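Local coordinates for protein zebrafish RNase5 (Danio rerio, PDB 3LJE) that probably hydrolyses RNA as a zebrafish member of the pancreatic ribonuclease family, in its RNase/angiogenin branch, at residues A[47-53]-A[81-87]; A[6-11]-A[112-117]; A[74-80]-A[103-109]; A[16-20]-A[34-38]. All blocks are in the same frame, centred on the assembly; numbering follows the deposited sequence. Where two conformers were deposited one is given.

Contact 1 (A[47-53]-A[81-87]); sequences EVNTFIQ and PVVTCKL
The ring of F51 meets C85 SG at its edge: the sulfur lies in the ring plane, 3.8 Å from CE2 and 85° off the normal seen from the centroid. One face of the ring is overlain near the rim by N49 ND2, which bonds Q17 O, while N49 OD1 bonds K46 NZ. N49, F51, V83 and C85 share one face of an antiparallel pairing, while V48, T50, I52, V82, T84 and K86 take the other. N49/C85 and F51/V83 are hydrogen-bonded pairs; F51 N to V83 O is 2.8 Å and nearly straight, at 169°. Between them T50 faces T84 in a non-hydrogen-bonded pair whose hydroxyls approach to 3.0 Å, OG1 to OG1, and T50 OG1 also bonds E121. With T50 CG2 opposite the backbone N, that methyl is pressed to 3.5 Å from V82 CB, tighter than ordinary carbon contact. At the far end Q53 lays its extended chain across P81 and V83, OE1 3.5 Å from P81 CB and NE2 3.6 Å from V83 CG2, and NE2 bonds M23 O. Putting an alanine at Q53 would probably leave M23 O without this donor and uncover the methyl of V83. Residues 47-51 belong to the C-K-x-x-N-T-F signature of pancreatic ribonucleases. C85 SG continues into a disulfide with C28 of helix 28-34, which also packs on F51 through A31 and M32; helix 8-18 touches N49 and I52, and strand 97-112 pairs along the other edge of strand 80-89.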
# COMPACT_ATOMS: atom_id res chain seq x y z
N GLU A 47 -8.49 -5.15 -7.69
CA GLU A 47 -7.65 -5.61 -8.79
C GLU A 47 -6.14 -5.68 -8.47
O GLU A 47 -5.47 -6.63 -8.87
CB GLU A 47 -7.84 -4.63 -10.00
CG GLU A 47 -9.15 -4.66 -10.58
CD GLU A 47 -9.36 -5.87 -11.50
OE1 GLU A 47 -10.52 -6.07 -11.91
OE2 GLU A 47 -8.41 -6.61 -11.84
N VAL A 48 -5.60 -4.66 -7.82
CA VAL A 48 -4.10 -4.60 -7.62
C VAL A 48 -3.83 -3.97 -6.28
O VAL A 48 -4.45 -2.95 -5.90
CB VAL A 48 -3.33 -3.98 -8.81
CG1 VAL A 48 -1.86 -3.84 -8.47
CG2 VAL A 48 -3.51 -4.83 -10.07
N ASN A 49 -2.91 -4.55 -5.47
CA ASN A 49 -2.64 -3.85 -4.23
C ASN A 49 -1.19 -4.19 -3.85
O ASN A 49 -0.80 -5.37 -3.70
CB ASN A 49 -3.58 -4.37 -3.11
CG ASN A 49 -3.39 -3.60 -1.81
OD1 ASN A 49 -3.99 -2.54 -1.63
ND2 ASN A 49 -2.48 -4.10 -0.92
N THR A 50 -0.41 -3.13 -3.69
CA THR A 50 0.95 -3.36 -3.30
C THR A 50 1.20 -3.19 -1.81
O THR A 50 0.83 -2.18 -1.19
CB THR A 50 1.85 -2.30 -4.11
OG1 THR A 50 1.60 -2.57 -5.47
CG2 THR A 50 3.41 -2.40 -3.68
N PHE A 51 2.02 -4.11 -1.27
CA PHE A 51 2.51 -4.00 0.10
C PHE A 51 4.00 -3.61 0.09
O PHE A 51 4.82 -4.29 -0.54
CB PHE A 51 2.39 -5.39 0.80
CG PHE A 51 0.95 -5.80 0.94
CD1 PHE A 51 0.20 -5.30 2.06
CD2 PHE A 51 0.34 -6.64 -0.02
CE1 PHE A 51 -1.20 -5.67 2.18
CE2 PHE A 51 -1.02 -7.01 0.13
CZ PHE A 51 -1.77 -6.53 1.22
N ILE A 52 4.31 -2.52 0.75
CA ILE A 52 5.68 -2.05 0.82
C ILE A 52 6.29 -2.86 1.99
O ILE A 52 5.78 -2.85 3.15
CB ILE A 52 5.74 -0.57 1.19
CG1 ILE A 52 4.96 0.26 0.11
CG2 ILE A 52 7.28 -0.12 1.34
CD1 ILE A 52 4.64 1.73 0.72
N GLN A 53 7.44 -3.50 1.72
CA GLN A 53 8.13 -4.31 2.79
C GLN A 53 9.01 -3.50 3.65
O GLN A 53 10.23 -3.60 3.60
CB GLN A 53 8.88 -5.49 2.09
CG GLN A 53 7.91 -6.45 1.45
CD GLN A 53 8.73 -7.45 0.61
OE1 GLN A 53 9.42 -6.98 -0.35
NE2 GLN A 53 8.63 -8.82 0.90
N PRO A 81 11.59 -2.17 -1.33
CA PRO A 81 11.14 -3.51 -1.65
C PRO A 81 9.64 -3.59 -1.59
O PRO A 81 9.03 -3.15 -0.61
CB PRO A 81 11.77 -4.40 -0.58
CG PRO A 81 11.86 -3.51 0.62
CD PRO A 81 11.69 -2.09 0.13
N VAL A 82 9.00 -4.17 -2.57
CA VAL A 82 7.55 -4.30 -2.53
C VAL A 82 7.08 -5.64 -3.05
O VAL A 82 7.76 -6.30 -3.83
CB VAL A 82 6.77 -3.22 -3.40
CG1 VAL A 82 7.22 -1.73 -2.92
CG2 VAL A 82 7.03 -3.46 -4.97
N VAL A 83 5.87 -6.03 -2.60
CA VAL A 83 5.21 -7.20 -3.16
C VAL A 83 3.89 -6.70 -3.70
O VAL A 83 3.08 -6.11 -2.93
CB VAL A 83 4.93 -8.30 -2.09
CG1 VAL A 83 3.77 -9.28 -2.68
CG2 VAL A 83 6.24 -8.98 -1.74
N THR A 84 3.68 -6.85 -5.01
CA THR A 84 2.42 -6.47 -5.63
C THR A 84 1.49 -7.65 -5.86
O THR A 84 1.91 -8.69 -6.48
CB THR A 84 2.66 -5.77 -6.98
OG1 THR A 84 3.43 -4.58 -6.71
CG2 THR A 84 1.34 -5.38 -7.62
N CYS A 85 0.22 -7.54 -5.37
CA CYS A 85 -0.74 -8.65 -5.50
C CYS A 85 -1.70 -8.27 -6.62
O CYS A 85 -2.28 -7.24 -6.51
CB CYS A 85 -1.56 -8.83 -4.18
SG CYS A 85 -0.42 -9.35 -2.85
N LYS A 86 -1.82 -9.08 -7.69
CA LYS A 86 -2.73 -8.75 -8.80
C LYS A 86 -3.77 -9.84 -8.93
O LYS A 86 -3.45 -11.00 -8.95
CB LYS A 86 -1.99 -8.67 -10.16
CG LYS A 86 -0.81 -7.78 -10.08
CD LYS A 86 0.04 -7.75 -11.40
CE LYS A 86 1.54 -7.53 -10.94
NZ LYS A 86 1.99 -6.13 -11.35
N LEU A 87 -4.98 -9.41 -9.07
CA LEU A 87 -6.11 -10.29 -9.15
C LEU A 87 -6.03 -11.13 -10.41
O LEU A 87 -5.88 -10.57 -11.52
CB LEU A 87 -7.32 -9.46 -9.16
CG LEU A 87 -8.60 -10.28 -9.13
CD1 LEU A 87 -8.74 -10.97 -7.73
CD2 LEU A 87 -9.80 -9.29 -9.35

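Contact 2 (A[6-11]-A[112-117])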
# COMPACT_ATOMS: atom_id res chain seq x y z
N ASP A 6 -7.62 14.74 11.29
CA ASP A 6 -8.25 14.69 9.96
C ASP A 6 -7.41 13.81 9.05
O ASP A 6 -7.79 13.53 7.92
CB ASP A 6 -8.33 16.06 9.33
CG ASP A 6 -7.02 16.77 9.38
OD1 ASP A 6 -6.37 16.74 10.44
OD2 ASP A 6 -6.63 17.35 8.34
N VAL A 7 -6.27 13.37 9.55
CA VAL A 7 -5.35 12.55 8.73
C VAL A 7 -5.37 11.09 9.19
O VAL A 7 -5.22 10.19 8.38
CB VAL A 7 -3.91 13.03 8.92
CG1 VAL A 7 -2.93 12.03 8.27
CG2 VAL A 7 -3.71 14.44 8.23
N ASP A 8 -5.52 10.88 10.49
CA ASP A 8 -5.50 9.56 11.00
C ASP A 8 -6.32 8.44 10.28
O ASP A 8 -5.79 7.34 10.05
CB ASP A 8 -5.79 9.60 12.49
CG ASP A 8 -5.48 8.28 13.17
OD1 ASP A 8 -4.33 7.80 13.10
OD2 ASP A 8 -6.41 7.71 13.74
N PRO A 9 -7.59 8.69 9.88
CA PRO A 9 -8.33 7.61 9.20
C PRO A 9 -7.64 7.11 7.91
O PRO A 9 -7.50 5.88 7.67
CB PRO A 9 -9.72 8.25 8.91
CG PRO A 9 -9.90 9.27 10.12
CD PRO A 9 -8.44 9.90 10.02
N ARG A 10 -7.14 8.07 7.14
CA ARG A 10 -6.48 7.74 5.86
C ARG A 10 -5.14 7.11 6.09
O ARG A 10 -4.73 6.16 5.32
CB ARG A 10 -6.35 8.98 4.98
CG ARG A 10 -7.67 9.20 4.16
CD ARG A 10 -7.52 10.37 3.18
NE ARG A 10 -7.17 11.50 4.03
CZ ARG A 10 -6.37 12.52 3.66
NH1 ARG A 10 -5.84 12.55 2.42
NH2 ARG A 10 -6.08 13.46 4.55
N TYR A 11 -4.45 7.59 7.09
CA TYR A 11 -3.15 7.07 7.42
C TYR A 11 -3.29 5.61 7.93
O TYR A 11 -2.51 4.70 7.59
CB TYR A 11 -2.55 7.93 8.52
CG TYR A 11 -1.37 7.35 9.19
CD1 TYR A 11 -0.13 7.24 8.52
CD2 TYR A 11 -1.45 6.94 10.52
CE1 TYR A 11 0.98 6.74 9.18
CE2 TYR A 11 -0.35 6.42 11.19
CZ TYR A 11 0.87 6.32 10.55
OH TYR A 11 1.98 5.81 11.23
N ASP A 112 -0.01 13.84 3.78
CA ASP A 112 -0.81 14.91 4.38
C ASP A 112 -0.22 15.30 5.71
O ASP A 112 -0.17 14.52 6.68
CB ASP A 112 -2.28 14.48 4.51
CG ASP A 112 -3.22 15.70 4.83
OD1 ASP A 112 -2.70 16.78 5.22
OD2 ASP A 112 -4.41 15.52 4.67
N LYS A 113 0.30 16.53 5.75
CA LYS A 113 0.95 17.04 6.96
C LYS A 113 2.07 16.11 7.48
O LYS A 113 2.22 15.99 8.69
CB LYS A 113 -0.09 17.25 8.08
CG LYS A 113 -1.20 18.38 7.80
CD LYS A 113 -2.34 18.33 8.86
CE LYS A 113 -3.67 18.94 8.38
NZ LYS A 113 -4.20 18.31 7.05
N GLY A 114 2.85 15.52 6.55
CA GLY A 114 3.96 14.66 6.88
C GLY A 114 3.59 13.16 7.03
O GLY A 114 4.48 12.32 7.36
N TRP A 115 2.31 12.81 6.87
CA TRP A 115 1.93 11.35 7.05
C TRP A 115 1.49 10.75 5.74
O TRP A 115 0.77 11.40 4.95
CB TRP A 115 0.74 11.21 8.00
CG TRP A 115 1.01 11.81 9.32
CD1 TRP A 115 0.72 13.10 9.75
CD2 TRP A 115 1.75 11.19 10.36
NE1 TRP A 115 1.26 13.31 11.01
CE2 TRP A 115 1.89 12.16 11.41
CE3 TRP A 115 2.31 9.93 10.51
CZ2 TRP A 115 2.58 11.87 12.60
CZ3 TRP A 115 3.00 9.62 11.67
CH2 TRP A 115 3.13 10.59 12.71
N PRO A 116 1.84 9.47 5.51
CA PRO A 116 1.40 8.88 4.23
C PRO A 116 -0.10 8.53 4.23
O PRO A 116 -0.58 7.89 5.19
CB PRO A 116 2.25 7.61 4.09
CG PRO A 116 2.53 7.19 5.64
CD PRO A 116 2.72 8.59 6.31
N VAL A 117 -0.82 8.90 3.17
CA VAL A 117 -2.27 8.61 3.12
C VAL A 117 -2.67 7.90 1.87
O VAL A 117 -3.87 7.56 1.68
CB VAL A 117 -3.04 10.01 3.22
CG1 VAL A 117 -2.81 10.55 4.62
CG2 VAL A 117 -2.47 11.00 2.13
O HOH W 1 -5.46 5.66 2.78
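A bend at chi3 of R10 (-57°) and a D112 carboxylate swung opposite its backbone N (chi1 -166°) bring guanidinium and carboxylate together, NH2 to OD2 at 2.7 Å. The oxygen lies in the guanidinium plane and offers its anti lone pair, although the two flat groups are turned 67° apart. K113 NZ grips the other oxygen, D112 OD1, at 2.8 Å and reaches back across the contact to D6 OD2 at 2.9 Å, using the syn lone pair there. Two acids and two bases therefore alternate in one network, and its lysine stands between the two carboxylates, which would probably offset their mutual repulsion. V117 CG1 lies over the centre of one guanidinium face of R10, so the charged group also has an apolar neighbour. Next to the network V7 wedges in with both branches: CG1 sits 3.8 Å from W115 CB and close to V117 CG1, while CG2 leans on the D112 carboxylate. Y11 receives the edge of W115 on its ring face, an edge-to-face pair with centroids 5.2 Å apart. At the rim of the same ring P116 O comes 3.4 Å from CD1; this buried carbonyl finds no hydrogen-bond partner in the model. A water bridges R10 O and V117 O, donating to both. The fold element is a beta-hairpin: D112 to W115 form a type I' turn joining strands 97-112 and 115-119, with G114 at positive phi, and the start of the N-terminal helix of this ribonuclease fold packs against it.

Contact 3 (A[74-80]-A[103-109])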
# COMPACT_ATOMS: atom_id res chain seq x y z
N PHE A 74 4.70 12.30 -3.62
CA PHE A 74 6.11 12.38 -3.12
C PHE A 74 6.79 11.05 -3.43
O PHE A 74 6.21 9.96 -3.08
CB PHE A 74 6.08 12.63 -1.63
CG PHE A 74 5.54 13.96 -1.29
CD1 PHE A 74 6.39 15.07 -1.37
CD2 PHE A 74 4.15 14.11 -1.10
CE1 PHE A 74 5.87 16.43 -1.24
CE2 PHE A 74 3.56 15.45 -0.99
CZ PHE A 74 4.47 16.61 -1.05
N LYS A 75 7.99 11.12 -4.06
CA LYS A 75 8.60 9.88 -4.55
C LYS A 75 9.84 9.59 -3.64
O LYS A 75 10.57 10.49 -3.25
CB LYS A 75 9.07 10.09 -6.00
CG LYS A 75 9.68 8.89 -6.68
CD LYS A 75 9.71 9.15 -8.22
CE LYS A 75 10.06 7.88 -8.95
NZ LYS A 75 10.20 8.11 -10.42
N SER A 76 10.04 8.31 -3.30
CA SER A 76 11.19 7.95 -2.49
C SER A 76 12.47 8.34 -3.30
O SER A 76 12.43 8.35 -4.54
CB SER A 76 11.19 6.42 -2.22
OG SER A 76 11.16 5.63 -3.39
N ASN A 77 13.57 8.54 -2.55
CA ASN A 77 14.86 8.92 -3.18
C ASN A 77 15.67 7.61 -3.48
O ASN A 77 16.81 7.66 -4.03
CB ASN A 77 15.63 9.87 -2.28
CG ASN A 77 16.04 9.25 -0.91
OD1 ASN A 77 16.01 8.01 -0.71
ND2 ASN A 77 16.42 10.09 -0.01
N GLN A 78 15.05 6.46 -3.26
CA GLN A 78 15.72 5.15 -3.50
C GLN A 78 14.63 4.06 -3.64
O GLN A 78 13.48 4.26 -3.14
CB GLN A 78 16.58 4.73 -2.25
CG GLN A 78 15.79 4.71 -0.92
CD GLN A 78 16.71 4.69 0.28
OE1 GLN A 78 17.12 3.59 0.71
NE2 GLN A 78 17.08 5.86 0.82
N PRO A 79 14.93 2.96 -4.31
CA PRO A 79 13.92 1.87 -4.46
C PRO A 79 13.50 1.34 -3.08
O PRO A 79 14.24 1.48 -2.07
CB PRO A 79 14.70 0.74 -5.21
CG PRO A 79 15.84 1.49 -5.96
CD PRO A 79 16.23 2.59 -4.97
N PHE A 80 12.28 0.85 -3.02
CA PHE A 80 11.83 0.17 -1.78
C PHE A 80 11.47 -1.18 -2.25
O PHE A 80 11.06 -1.40 -3.40
CB PHE A 80 10.52 0.79 -1.14
CG PHE A 80 10.79 1.84 -0.14
CD1 PHE A 80 11.43 3.09 -0.49
CD2 PHE A 80 10.42 1.66 1.20
CE1 PHE A 80 11.62 4.04 0.46
CE2 PHE A 80 10.63 2.63 2.11
CZ PHE A 80 11.22 3.85 1.77
N SER A 103 9.21 -6.92 -6.23
CA SER A 103 10.11 -6.19 -7.07
C SER A 103 10.59 -5.04 -6.31
O SER A 103 10.27 -4.86 -5.11
CB SER A 103 9.41 -5.72 -8.33
OG SER A 103 8.53 -4.73 -7.91
N THR A 104 11.43 -4.22 -6.95
CA THR A 104 11.89 -3.09 -6.22
C THR A 104 11.59 -1.87 -7.11
O THR A 104 11.77 -1.91 -8.31
CB THR A 104 13.42 -3.22 -5.88
OG1 THR A 104 14.22 -3.10 -7.07
CG2 THR A 104 13.73 -4.62 -5.28
N ARG A 105 11.16 -0.81 -6.50
CA ARG A 105 10.81 0.35 -7.24
C ARG A 105 10.76 1.56 -6.38
O ARG A 105 10.65 1.51 -5.17
CB ARG A 105 9.44 0.11 -7.89
CG ARG A 105 8.33 -0.17 -6.94
CD ARG A 105 6.96 -0.44 -7.71
NE ARG A 105 6.56 0.81 -8.42
CZ ARG A 105 5.55 1.64 -8.10
NH1 ARG A 105 4.77 1.38 -7.06
NH2 ARG A 105 5.30 2.74 -8.85
N TYR A 106 10.84 2.73 -7.05
CA TYR A 106 10.69 3.99 -6.37
C TYR A 106 9.18 4.10 -6.06
O TYR A 106 8.37 4.08 -7.01
CB TYR A 106 11.14 5.17 -7.31
CG TYR A 106 12.67 5.15 -7.42
CD1 TYR A 106 13.43 5.81 -6.55
CD2 TYR A 106 13.30 4.36 -8.42
CE1 TYR A 106 14.84 5.75 -6.59
CE2 TYR A 106 14.73 4.27 -8.50
CZ TYR A 106 15.47 4.99 -7.58
OH TYR A 106 16.84 5.02 -7.69
N ILE A 107 8.80 4.29 -4.81
CA ILE A 107 7.42 4.33 -4.47
C ILE A 107 6.98 5.80 -4.45
O ILE A 107 7.75 6.67 -4.05
CB ILE A 107 7.15 3.65 -3.12
CG1 ILE A 107 8.01 4.29 -1.98
CG2 ILE A 107 7.43 2.12 -3.26
CD1 ILE A 107 7.65 3.84 -0.56
N VAL A 108 5.71 6.00 -4.82
CA VAL A 108 5.12 7.34 -4.89
C VAL A 108 3.91 7.33 -3.95
O VAL A 108 3.02 6.51 -4.13
CB VAL A 108 4.67 7.59 -6.32
CG1 VAL A 108 4.00 9.02 -6.35
CG2 VAL A 108 5.95 7.53 -7.26
N LEU A 109 3.92 8.26 -3.02
CA LEU A 109 2.88 8.37 -1.99
C LEU A 109 2.16 9.70 -1.98
O LEU A 109 2.76 10.71 -2.38
CB LEU A 109 3.54 8.27 -0.63
CG LEU A 109 4.48 7.03 -0.37
CD1 LEU A 109 5.01 7.09 1.13
CD2 LEU A 109 3.75 5.73 -0.76
O HOH W 2 18.41 6.18 -5.72
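Two antiparallel pairings of the ribonuclease sheet meet here, with the 97-112 strand facing first strand 73-76 and then the beginning of strand 80-89; F74 pairs with L109 and F80 with R105, and between them the register slips by two residues. Both are hydrogen-bonded pairs: L109 N reaches F74 O at 2.9 Å, and F80 N reaches R105 O at 2.8 Å from above the carbonyl plane. S76 carries the pairing into the irregular part. Its N bonds I107 O, nearly straight out from the carbonyl, and its OG, held between the backbone N and the carbonyl carbon (chi1 56°), accepts I107 N at 3.1 Å and gives its proton to Q78 O at 2.7 Å. One hydroxyl thus ties the opposite strand to the connecting loop. Replacing S76 by a valine would probably leave I107 N and Q78 O without their shared partner and free the loop to shift. Outside this knot the Y106 ring lies along P79, whose N is over one face toward the rim, and P79 CD is 3.6 Å from CZ. At its far end the phenol OH shares a water, lying in the ring plane, with N77 O, 2.8 Å from each. On the buried side F80, which also makes a cation-pi contact with R58, presents its ring to I107. The isoleucine's terminal methyl CD1 stands 3.8 Å from the ring centroid, only 12° off the normal, a CH-pi contact over the face.

Contact 4 (A[16-20]-A[34-38]). With ACT (acetate ion), chain B; SO4 (sulfate ion), chain C.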
# COMPACT_ATOMS: atom_id res chain seq x y z
N ARG A 16 -2.73 -0.31 6.87
CA ARG A 16 -3.39 -1.57 6.69
C ARG A 16 -3.28 -2.09 5.30
O ARG A 16 -3.03 -3.29 5.06
CB ARG A 16 -4.90 -1.44 7.08
CG ARG A 16 -5.73 -2.71 6.66
CD ARG A 16 -7.17 -2.78 7.23
NE ARG A 16 -7.97 -1.62 6.79
CZ ARG A 16 -8.61 -1.55 5.62
NH1 ARG A 16 -8.61 -2.58 4.71
NH2 ARG A 16 -9.16 -0.39 5.29
N GLN A 17 -3.47 -1.23 4.33
CA GLN A 17 -3.45 -1.76 2.99
C GLN A 17 -2.08 -1.84 2.31
O GLN A 17 -1.95 -2.58 1.34
CB GLN A 17 -4.29 -0.84 2.08
CG GLN A 17 -5.75 -0.74 2.52
CD GLN A 17 -6.52 0.09 1.50
OE1 GLN A 17 -7.55 -0.36 0.99
NE2 GLN A 17 -6.02 1.24 1.17
N HIS A 18 -1.11 -1.05 2.80
CA HIS A 18 0.15 -0.95 2.09
C HIS A 18 1.45 -1.11 2.83
O HIS A 18 2.55 -1.01 2.20
CB HIS A 18 0.19 0.43 1.34
CG HIS A 18 -0.93 0.58 0.36
ND1 HIS A 18 -1.04 -0.22 -0.75
CD2 HIS A 18 -2.04 1.39 0.37
CE1 HIS A 18 -2.16 0.08 -1.42
NE2 HIS A 18 -2.79 1.04 -0.76
N VAL A 19 1.39 -1.42 4.11
CA VAL A 19 2.64 -1.53 4.87
C VAL A 19 2.71 -2.91 5.52
O VAL A 19 1.86 -3.26 6.41
CB VAL A 19 2.70 -0.45 5.99
CG1 VAL A 19 4.01 -0.51 6.77
CG2 VAL A 19 2.63 1.04 5.37
N ASP A 20 3.68 -3.71 5.08
CA ASP A 20 3.82 -5.00 5.75
C ASP A 20 5.26 -5.58 5.42
O ASP A 20 5.51 -6.14 4.36
CB ASP A 20 2.77 -6.02 5.23
CG ASP A 20 2.84 -7.31 6.04
OD1 ASP A 20 1.86 -8.07 5.99
OD2 ASP A 20 3.88 -7.49 6.74
N ILE A 34 -7.46 -11.31 5.08
CA ILE A 34 -7.50 -10.99 6.53
C ILE A 34 -7.47 -9.44 6.75
O ILE A 34 -8.08 -8.96 7.68
CB ILE A 34 -6.30 -11.67 7.27
CG1 ILE A 34 -6.59 -11.64 8.80
CG2 ILE A 34 -4.93 -10.98 7.00
CD1 ILE A 34 -5.33 -12.32 9.58
N LYS A 35 -6.86 -8.68 5.81
CA LYS A 35 -6.79 -7.18 6.02
C LYS A 35 -8.04 -6.60 5.41
O LYS A 35 -8.27 -5.35 5.42
CB LYS A 35 -5.50 -6.61 5.35
CG LYS A 35 -4.10 -7.11 6.01
CD LYS A 35 -2.95 -6.83 5.00
CE LYS A 35 -1.61 -7.55 5.41
NZ LYS A 35 -1.03 -6.82 6.56
N LYS A 36 -8.90 -7.46 4.90
CA LYS A 36 -10.13 -6.97 4.33
C LYS A 36 -9.95 -5.87 3.25
O LYS A 36 -10.68 -4.83 3.23
CB LYS A 36 -11.05 -6.44 5.44
CG LYS A 36 -11.37 -7.52 6.48
CD LYS A 36 -12.64 -7.04 7.34
CE LYS A 36 -13.43 -8.21 7.96
NZ LYS A 36 -12.54 -9.16 8.65
N ILE A 37 -9.06 -6.13 2.31
CA ILE A 37 -8.80 -5.10 1.32
C ILE A 37 -9.67 -5.37 0.12
O ILE A 37 -9.42 -6.33 -0.61
CB ILE A 37 -7.36 -5.15 0.90
CG1 ILE A 37 -6.54 -4.91 2.19
CG2 ILE A 37 -7.01 -4.05 -0.23
CD1 ILE A 37 -5.06 -5.19 1.95
N THR A 38 -10.70 -4.53 -0.07
CA THR A 38 -11.63 -4.72 -1.22
C THR A 38 -11.59 -3.51 -2.14
O THR A 38 -10.89 -2.57 -1.86
CB THR A 38 -13.08 -4.87 -0.71
OG1 THR A 38 -13.43 -3.72 0.03
CG2 THR A 38 -13.21 -6.03 0.19
C ACT B . -11.10 -1.38 2.24
O ACT B . -11.27 -0.76 3.31
OXT ACT B . -9.99 -1.65 1.73
CH3 ACT B . -12.35 -1.84 1.49
S SO4 C . -4.83 3.45 -2.28
O1 SO4 C . -4.23 3.18 -3.73
O2 SO4 C . -3.87 4.19 -1.30
O3 SO4 C . -6.12 4.25 -2.43
O4 SO4 C . -5.21 2.00 -1.76
O HOH W 3 -0.61 -4.37 5.84
O HOH W 4 -8.79 -0.27 -1.63
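Near the end of helix 8-18, R16 and Q17 run past the loop leaving helix 28-34, with CA atoms 6.6 Å apart for R16 and K35 and 6.5 Å for Q17 and I37. That helix finishes in a Schellman motif at K36, whose positive phi (53°) turns the chain, and R16 NH1 takes K35 O at 2.9 Å, nearly in line with the carbonyl. A bend at chi3 of R16 (60°) carries the guanidinium there, while NH2 donates to an acetate O at 2.9 Å and Q17 CG lies against one guanidinium face. I37 CD1 rests 3.9 Å from Q17 CA. K35 NZ forms a salt bridge with D20 OD1 at 3.2 Å, from above the carboxylate plane, but K35 has a second conformer and the bridge is doubtful as a lasting contact; D20 OD2 bonds D22 N. H18, near the end of the N-terminal helix of the pancreatic ribonuclease fold, donates from NE2 in the ring plane to sulfate O4 at 2.8 Å, almost straight at 170°. K46 NZ and Y119 N also bond the sulfate; both ions probably come from the crystallisation liquor, but this setting is consistent with the phosphate site of these enzymes. H18 ND1 bonds T50 O, fixing the imidazole's rotation.

In the fold
Along the chain contact 4 closes before contact 1 opens, contacts 1 and 3 interleave, and contact 2 encloses all the others, tying residues 6-11 to 112-117. Contacts 1, 2 and 3 reach one antiparallel sheet. Contacts 1 and 3, with centres 13 Å apart, touch through V82 O and S103 N and through I52 on F80. Contact 4 lies closest to contact 1, at 10 Å between centres. Contacts 2 and 4 share helix 8-18, though their centres are about 16 Å apart, whereas contacts 3 and 4 flank the chain's centre from opposite sides. H18, which bonds the sulfate, is also held by strand 48-52 through I52 N to H18 O, so contacts 1 and 4 together place it, consistent with a phosphate site.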